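Local atomic coordinates of DNA translocase coupling protein (Clostridium perfringens, PDB entry 6O1X), a protein that probably uses ATP to drive the transfer of plasmid DNA during conjugation, as a membrane-associated coupling protein of the FtsK/SpoIIIE family. Residues 187-192 against 254-259; 192-197 against 227-232. All coordinates share one frame; numbering follows the deposited sequence.

Interaction 1 (187-192 against 254-259); sequences AAEKLF and VRIEGY. With BGC (beta-D-glucopyranose), chain D.
The F192 ring receives I256 over one face, where CG2 stands 4.0 Å above the ring plane and displaced toward the rim, while the backbone carbonyl carbon of A188, one turn back on its own helix, lies in plane at the edge. The Y259 ring has R255 O from its own helix over one face; from the other helix, the CB of F192 and the carbonyl oxygen of E189 approach it obliquely. The third flat group, the R255 guanidinium, takes E189 OE2 at its edge, almost exactly in its plane. R255 presents NE and NH2 side-on, both to this one oxygen: NH2 donates over 2.7 Å to the syn lone pair of OE2, in the straighter of the two bonds, whereas NE, 3.0 Å from OE2, comes from above the carboxylate plane. Carboxylate and guanidinium are far from coplanar, their planes 75° apart. E189 places CG anti to its backbone N (chi1 -157°) and runs on extended, which carries the acid out to the arginine. Next to the ion pair, I256 CD1 rests 4.0 Å from A188 CB, and F192 CB meets Y259 CD2 at 3.7 Å. The axes of the two segments, on helices 185-209 and 247-266, come within 9.5 Å of each other at an angle of 31°, a near-parallel packing within the P-loop NTPase domain. Apolar contacts between A188, F192, I256 and Y259 make up the inner part, and the salt bridge joins a partly exposed acid to an exposed arginine; two donors on OE2 should draw negative charge toward that oxygen and favour the ionised carboxylate.

Interaction 2 (192-197 against 227-232); sequences FKYLVD and KRIIVV. With BGC (beta-D-glucopyranose), chain D.
I229, at the start of the strand, meets L195 through its branch methyl: CG2 lies 3.9 Å from L195 CD2, the two side chains passing at a slant. Its other arm reaches toward Y194, whose OH is a distant neighbour of CD1. Two residues on, V231 points toward the helix again and touches L195 tip to tip, with CG2 3.7 Å from L195 CD1; its CG1 also comes obliquely to the F192 ring, 4.3 Å from CZ. L195 thus divides its two methyls between two strand residues; CG stands anti to its carbonyl carbon (chi1 -71°), which directs the fork toward the strand. The contact is apolar packing apart from the distant Y194 OH, and the ring of Y194 turns one face to glucose, whose C4 lies 3.9 Å from Y194 CD1. The helix segment and strand run roughly antiparallel, at 146°, with axes 11.7 Å apart. Strand 229-233 is an inner strand, between 272-278 and 159-163: I229 bonds through its backbone to G271 and N273, and I230 to I159 and Y161. Helix 185-209 packs on the parallel part of the mixed sheet of the P-loop NTPase domain (strands 229-233, 159-163 and 179-182), with T260 of helix 247-266 against F192.

Helix 185-209 serves both contacts, and F192 belongs to each: its CB and ring meet helix 247-266 in interaction 1, while the far end of the ring reaches strand 229-233 in interaction 2. The centres are 11 Å apart, and V196 and K193 of the second contact also pack on Y259 of the first. Interaction 2 is the buried one, essentially apolar as expected between a helix and the central sheet. Interaction 1 is only partly buried and joins two helices, adding a salt bridge to its apolar packing. Both also touch the same bound glucose, through K190 and L191 in one and Y194 in the other.

Interaction 1 (187-192 against 254-259)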
# COMPACT_ATOMS: atom_id res chain seq x y z
N ALA A 187 -18.64 -17.13 11.13
CA ALA A 187 -17.27 -17.64 11.20
C ALA A 187 -16.30 -16.48 11.52
O ALA A 187 -15.36 -16.68 12.28
CB ALA A 187 -16.91 -18.34 9.91
N ALA A 188 -16.57 -15.27 10.98
CA ALA A 188 -15.73 -14.10 11.23
C ALA A 188 -15.87 -13.66 12.69
O ALA A 188 -14.85 -13.41 13.33
CB ALA A 188 -16.10 -12.97 10.27
N GLU A 189 -17.11 -13.64 13.22
CA GLU A 189 -17.38 -13.30 14.61
C GLU A 189 -16.67 -14.25 15.55
O GLU A 189 -15.98 -13.79 16.45
CB GLU A 189 -18.89 -13.28 14.91
CG GLU A 189 -19.23 -12.43 16.13
CD GLU A 189 -20.48 -12.84 16.87
OE1 GLU A 189 -20.47 -13.91 17.52
OE2 GLU A 189 -21.46 -12.08 16.81
N LYS A 190 -16.78 -15.57 15.31
CA LYS A 190 -16.10 -16.58 16.10
C LYS A 190 -14.55 -16.39 15.97
O LYS A 190 -13.87 -16.40 16.99
CB LYS A 190 -16.56 -17.96 15.65
CG LYS A 190 -15.70 -19.11 16.13
CD LYS A 190 -16.26 -20.44 15.72
CE LYS A 190 -15.24 -21.55 15.94
NZ LYS A 190 -15.08 -21.88 17.37
N LEU A 191 -14.03 -16.12 14.75
CA LEU A 191 -12.60 -15.88 14.52
C LEU A 191 -12.05 -14.68 15.32
O LEU A 191 -11.06 -14.81 16.05
CB LEU A 191 -12.30 -15.68 13.01
CG LEU A 191 -10.81 -15.32 12.69
CD1 LEU A 191 -9.88 -16.48 12.98
CD2 LEU A 191 -10.61 -14.80 11.26
N PHE A 192 -12.66 -13.53 15.14
CA PHE A 192 -12.24 -12.28 15.74
C PHE A 192 -12.37 -12.31 17.26
O PHE A 192 -11.49 -11.79 17.94
CB PHE A 192 -12.96 -11.11 15.07
CG PHE A 192 -12.34 -10.73 13.75
CD1 PHE A 192 -11.23 -9.91 13.70
CD2 PHE A 192 -12.86 -11.20 12.56
CE1 PHE A 192 -10.64 -9.56 12.47
CE2 PHE A 192 -12.26 -10.88 11.33
CZ PHE A 192 -11.15 -10.07 11.30
N VAL A 254 -21.39 -5.22 14.38
CA VAL A 254 -21.12 -4.26 15.47
C VAL A 254 -19.95 -4.81 16.35
O VAL A 254 -18.95 -4.12 16.56
CB VAL A 254 -22.40 -3.97 16.31
CG1 VAL A 254 -22.07 -3.34 17.68
CG2 VAL A 254 -23.37 -3.09 15.53
N ARG A 255 -20.11 -6.06 16.81
CA ARG A 255 -19.19 -6.85 17.61
C ARG A 255 -17.84 -7.06 16.85
O ARG A 255 -16.79 -6.87 17.47
CB ARG A 255 -19.85 -8.19 17.92
CG ARG A 255 -20.06 -8.44 19.38
CD ARG A 255 -21.44 -8.93 19.77
NE ARG A 255 -22.01 -9.94 18.89
CZ ARG A 255 -23.31 -10.21 18.80
NH1 ARG A 255 -24.18 -9.57 19.58
NH2 ARG A 255 -23.75 -11.12 17.95
N ILE A 256 -17.86 -7.47 15.54
CA ILE A 256 -16.62 -7.62 14.73
C ILE A 256 -15.84 -6.27 14.66
O ILE A 256 -14.61 -6.27 14.77
CB ILE A 256 -16.85 -8.26 13.31
CG1 ILE A 256 -17.37 -9.72 13.43
CG2 ILE A 256 -15.57 -8.19 12.43
CD1 ILE A 256 -18.23 -10.19 12.27
N GLU A 257 -16.56 -5.15 14.51
CA GLU A 257 -15.94 -3.82 14.48
C GLU A 257 -15.16 -3.54 15.79
O GLU A 257 -14.07 -2.99 15.74
CB GLU A 257 -16.99 -2.72 14.20
CG GLU A 257 -16.46 -1.29 14.31
CD GLU A 257 -17.45 -0.15 14.19
OE1 GLU A 257 -18.66 -0.37 14.40
OE2 GLU A 257 -17.00 0.99 13.90
N GLY A 258 -15.74 -3.95 16.93
CA GLY A 258 -15.12 -3.79 18.24
C GLY A 258 -13.90 -4.69 18.40
O GLY A 258 -12.86 -4.24 18.88
N TYR A 259 -14.00 -5.96 17.96
CA TYR A 259 -12.87 -6.88 18.04
C TYR A 259 -11.70 -6.34 17.22
O TYR A 259 -10.57 -6.31 17.71
CB TYR A 259 -13.26 -8.30 17.58
CG TYR A 259 -14.40 -8.95 18.33
CD1 TYR A 259 -14.58 -8.75 19.69
CD2 TYR A 259 -15.27 -9.84 17.68
CE1 TYR A 259 -15.61 -9.38 20.39
CE2 TYR A 259 -16.32 -10.45 18.36
CZ TYR A 259 -16.49 -10.22 19.72
OH TYR A 259 -17.51 -10.84 20.39
C2 BGC D . -8.28 -22.49 16.25
C3 BGC D . -9.40 -22.79 17.23
C4 BGC D . -10.37 -21.62 17.30
C5 BGC D . -10.86 -21.25 15.90
C6 BGC D . -11.72 -20.01 15.86
C1 BGC D . -8.87 -22.12 14.89
O1 BGC D . -7.85 -21.86 13.99
O2 BGC D . -7.41 -23.61 16.10
O3 BGC D . -8.87 -23.07 18.52
O4 BGC D . -11.49 -21.95 18.12
O5 BGC D . -9.73 -20.99 15.05
O6 BGC D . -12.20 -19.77 14.55

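Interaction 2 (192-197 against 227-232)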
# COMPACT_ATOMS: atom_id res chain seq x y z
N PHE A 192 -12.66 -13.53 15.14
CA PHE A 192 -12.24 -12.28 15.74
C PHE A 192 -12.37 -12.31 17.26
O PHE A 192 -11.49 -11.79 17.94
CB PHE A 192 -12.96 -11.11 15.07
CG PHE A 192 -12.34 -10.73 13.75
CD1 PHE A 192 -11.23 -9.91 13.70
CD2 PHE A 192 -12.86 -11.20 12.56
CE1 PHE A 192 -10.64 -9.56 12.47
CE2 PHE A 192 -12.26 -10.88 11.33
CZ PHE A 192 -11.15 -10.07 11.30
N LYS A 193 -13.40 -12.99 17.79
CA LYS A 193 -13.57 -13.19 19.22
C LYS A 193 -12.35 -14.02 19.70
O LYS A 193 -11.67 -13.62 20.64
CB LYS A 193 -14.91 -13.88 19.54
CG LYS A 193 -15.14 -14.22 21.02
CD LYS A 193 -14.97 -12.99 21.94
CE LYS A 193 -15.19 -13.31 23.41
NZ LYS A 193 -14.69 -12.20 24.27
N TYR A 194 -12.04 -15.12 18.99
CA TYR A 194 -10.88 -15.94 19.31
C TYR A 194 -9.56 -15.12 19.25
O TYR A 194 -8.67 -15.35 20.08
CB TYR A 194 -10.82 -17.14 18.35
CG TYR A 194 -9.46 -17.79 18.30
CD1 TYR A 194 -9.02 -18.60 19.34
CD2 TYR A 194 -8.59 -17.56 17.24
CE1 TYR A 194 -7.73 -19.16 19.33
CE2 TYR A 194 -7.30 -18.09 17.22
CZ TYR A 194 -6.88 -18.90 18.27
OH TYR A 194 -5.64 -19.48 18.25
N LEU A 195 -9.43 -14.19 18.27
CA LEU A 195 -8.22 -13.39 18.09
C LEU A 195 -7.99 -12.41 19.20
O LEU A 195 -6.85 -12.27 19.66
CB LEU A 195 -8.19 -12.68 16.73
CG LEU A 195 -7.97 -13.58 15.52
CD1 LEU A 195 -8.28 -12.81 14.23
CD2 LEU A 195 -6.57 -14.25 15.56
N VAL A 196 -9.07 -11.76 19.66
CA VAL A 196 -9.03 -10.81 20.78
C VAL A 196 -8.65 -11.61 22.05
O VAL A 196 -7.77 -11.18 22.81
CB VAL A 196 -10.39 -10.03 20.90
CG1 VAL A 196 -10.59 -9.40 22.28
CG2 VAL A 196 -10.48 -8.97 19.84
N ASP A 197 -9.25 -12.81 22.23
CA ASP A 197 -8.94 -13.68 23.36
C ASP A 197 -7.50 -14.20 23.34
O ASP A 197 -6.84 -14.19 24.39
CB ASP A 197 -9.97 -14.81 23.49
CG ASP A 197 -11.35 -14.29 23.91
OD1 ASP A 197 -11.46 -13.10 24.30
OD2 ASP A 197 -12.33 -15.08 23.85
N LYS A 227 3.37 -18.74 17.86
CA LYS A 227 3.60 -18.50 16.45
C LYS A 227 2.96 -17.18 16.06
O LYS A 227 1.95 -16.79 16.64
CB LYS A 227 3.05 -19.66 15.61
CG LYS A 227 3.91 -20.92 15.62
CD LYS A 227 3.41 -21.94 14.60
CE LYS A 227 4.46 -22.97 14.21
NZ LYS A 227 5.48 -22.42 13.26
N ARG A 228 3.55 -16.48 15.07
CA ARG A 228 2.96 -15.25 14.55
C ARG A 228 1.63 -15.62 13.87
O ARG A 228 1.56 -16.60 13.12
CB ARG A 228 3.89 -14.55 13.51
CG ARG A 228 3.30 -13.22 12.95
CD ARG A 228 4.27 -12.36 12.12
NE ARG A 228 5.52 -12.10 12.83
CZ ARG A 228 5.71 -11.11 13.70
NH1 ARG A 228 4.73 -10.24 13.95
NH2 ARG A 228 6.87 -10.99 14.34
N ILE A 229 0.60 -14.83 14.12
CA ILE A 229 -0.70 -15.03 13.49
C ILE A 229 -0.91 -13.90 12.48
O ILE A 229 -0.85 -12.73 12.85
CB ILE A 229 -1.87 -15.17 14.53
CG1 ILE A 229 -1.67 -16.45 15.40
CG2 ILE A 229 -3.25 -15.15 13.82
CD1 ILE A 229 -2.66 -16.67 16.49
N ILE A 230 -1.08 -14.26 11.22
CA ILE A 230 -1.34 -13.29 10.16
C ILE A 230 -2.82 -13.38 9.75
O ILE A 230 -3.31 -14.44 9.38
CB ILE A 230 -0.33 -13.32 8.95
CG1 ILE A 230 -0.75 -12.32 7.83
CG2 ILE A 230 -0.20 -14.71 8.32
CD1 ILE A 230 -0.95 -10.89 8.20
N VAL A 231 -3.52 -12.23 9.81
CA VAL A 231 -4.95 -12.10 9.46
C VAL A 231 -5.13 -11.20 8.23
O VAL A 231 -4.86 -9.99 8.28
CB VAL A 231 -5.81 -11.59 10.66
CG1 VAL A 231 -7.30 -11.81 10.38
CG2 VAL A 231 -5.38 -12.26 11.96
N VAL A 232 -5.59 -11.79 7.13
CA VAL A 232 -5.76 -11.04 5.90
C VAL A 232 -7.23 -10.77 5.70
O VAL A 232 -8.01 -11.70 5.53
CB VAL A 232 -5.10 -11.71 4.65
CG1 VAL A 232 -5.21 -10.81 3.43
CG2 VAL A 232 -3.65 -12.07 4.90
C2 BGC D . -8.28 -22.49 16.25
C3 BGC D . -9.40 -22.79 17.23
C4 BGC D . -10.37 -21.62 17.30
C5 BGC D . -10.86 -21.25 15.90
C6 BGC D . -11.72 -20.01 15.86
C1 BGC D . -8.87 -22.12 14.89
O1 BGC D . -7.85 -21.86 13.99
O2 BGC D . -7.41 -23.61 16.10
O3 BGC D . -8.87 -23.07 18.52
O4 BGC D . -11.49 -21.95 18.12
O5 BGC D . -9.73 -20.99 15.05
O6 BGC D . -12.20 -19.77 14.55